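Local coordinates for protein 2-oxoglutarate dehydrogenase E3 component (Thermus thermophilus, PDB 2YQU) that probably catalyses the NAD(+)-dependent reoxidation of dihydrolipoyl groups on partner proteins, using one bound FAD per subunit and a redox-active disulfide, at residues P145-D150 against V256-G261. Residues are numbered along the deposited sequence; the frame is centred on the assembly and turned at random.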
# COMPACT_ATOMS: atom_id res chain seq x y z
N PRO A 145 24.05 -18.32 27.03
CA PRO A 145 24.90 -19.49 27.33
C PRO A 145 24.13 -20.81 27.49
O PRO A 145 24.71 -21.86 27.25
CB PRO A 145 25.61 -19.10 28.63
CG PRO A 145 25.46 -17.63 28.74
CD PRO A 145 24.17 -17.27 28.06
N TRP A 146 22.85 -20.74 27.86
CA TRP A 146 22.02 -21.94 28.01
C TRP A 146 21.53 -22.52 26.69
O TRP A 146 21.02 -23.63 26.65
CB TRP A 146 20.83 -21.69 28.95
CG TRP A 146 20.06 -20.43 28.71
CD1 TRP A 146 20.14 -19.28 29.45
CD2 TRP A 146 19.10 -20.17 27.68
NE1 TRP A 146 19.28 -18.34 28.94
CE2 TRP A 146 18.63 -18.85 27.85
CE3 TRP A 146 18.58 -20.93 26.61
CZ2 TRP A 146 17.68 -18.27 27.02
CZ3 TRP A 146 17.62 -20.35 25.78
CH2 TRP A 146 17.19 -19.04 25.99
N ALA A 147 21.66 -21.76 25.60
CA ALA A 147 21.28 -22.24 24.28
C ALA A 147 22.49 -22.81 23.56
O ALA A 147 23.39 -22.07 23.16
CB ALA A 147 20.65 -21.12 23.46
N GLN A 148 22.50 -24.13 23.40
CA GLN A 148 23.60 -24.81 22.71
C GLN A 148 23.28 -24.87 21.22
O GLN A 148 22.69 -25.83 20.73
CB GLN A 148 23.82 -26.21 23.31
CG GLN A 148 24.22 -26.18 24.79
CD GLN A 148 24.25 -27.55 25.44
OE1 GLN A 148 23.80 -27.71 26.57
NE2 GLN A 148 24.78 -28.54 24.73
N VAL A 149 23.67 -23.82 20.52
CA VAL A 149 23.45 -23.68 19.09
C VAL A 149 24.53 -24.45 18.34
O VAL A 149 25.72 -24.13 18.46
CB VAL A 149 23.49 -22.19 18.67
CG1 VAL A 149 23.42 -22.03 17.15
CG2 VAL A 149 22.36 -21.44 19.35
N ASP A 150 24.12 -25.48 17.60
CA ASP A 150 25.03 -26.23 16.73
C ASP A 150 24.84 -25.90 15.24
O ASP A 150 25.42 -26.55 14.38
CB ASP A 150 24.89 -27.74 16.99
CG ASP A 150 23.54 -28.28 16.54
OD1 ASP A 150 23.33 -29.52 16.58
OD2 ASP A 150 22.64 -27.54 16.11
N VAL A 256 14.96 -26.15 16.51
CA VAL A 256 14.65 -25.07 17.43
C VAL A 256 15.36 -23.82 16.93
O VAL A 256 16.57 -23.84 16.72
CB VAL A 256 15.08 -25.39 18.87
CG1 VAL A 256 14.90 -24.18 19.78
CG2 VAL A 256 14.33 -26.59 19.40
N LEU A 257 14.60 -22.75 16.73
CA LEU A 257 15.15 -21.46 16.31
C LEU A 257 15.34 -20.60 17.55
O LEU A 257 14.39 -20.27 18.24
CB LEU A 257 14.21 -20.76 15.32
CG LEU A 257 14.49 -19.28 15.00
CD1 LEU A 257 15.91 -19.08 14.52
CD2 LEU A 257 13.52 -18.76 13.94
N VAL A 258 16.58 -20.22 17.81
CA VAL A 258 16.90 -19.33 18.92
C VAL A 258 16.91 -17.91 18.36
O VAL A 258 17.83 -17.53 17.66
CB VAL A 258 18.26 -19.72 19.54
CG1 VAL A 258 18.63 -18.77 20.69
CG2 VAL A 258 18.21 -21.16 20.03
N ALA A 259 15.86 -17.15 18.67
CA ALA A 259 15.65 -15.79 18.16
C ALA A 259 15.21 -14.88 19.31
O ALA A 259 14.13 -14.30 19.29
CB ALA A 259 14.59 -15.80 17.06
N VAL A 260 16.08 -14.76 20.32
CA VAL A 260 15.78 -13.97 21.52
C VAL A 260 16.34 -12.55 21.46
O VAL A 260 16.30 -11.82 22.47
CB VAL A 260 16.33 -14.67 22.78
CG1 VAL A 260 15.64 -16.01 22.96
CG2 VAL A 260 17.86 -14.85 22.68
N GLY A 261 16.85 -12.15 20.30
CA GLY A 261 17.34 -10.80 20.10
C GLY A 261 18.60 -10.78 19.28
O GLY A 261 19.11 -11.81 18.86
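W146 presents the edge of its indole to V260: CH2 comes within 4.6 Å of V260 CG1, a loose approach with the methyl nearer the ring plane than above it. The methyl of A147 sits over the rim of one face, beyond CE3, with A147 CB 3.8 Å from W146 CE3; V231 also touches this tryptophan. The same A147 methyl meets the second segment, where both prongs of the V258 fork approach it about equally, CG1 and CG2 each 4.2 Å from A147 CB. Placing CG1 anti to the backbone N (chi1 179°) turns both methyls to the loop, and V258 CG2 additionally meets the branch of V149, at 4.2 Å from V149 CG2. V154 touches both valines, closing this small apolar cluster from the neighbouring strand.

The contact thus lays the loop between strands 139-141 and 154-155 against the end of strand 255-258, in the parallel sheet of the probable NAD-binding Rossmann domain. The chain then runs on to G261, a predicted NAD(+)-binding residue. An inverse gamma turn centred on Q148 bends the loop, and W146 and Q148 each make a backbone hydrogen bond with V234. As a worked example of side-chain packing, the interface is apolar and non-directional and its direct van der Waals contacts are modest, so those backbone bonds to V234 probably set the loop's position as much as the methyl groups do.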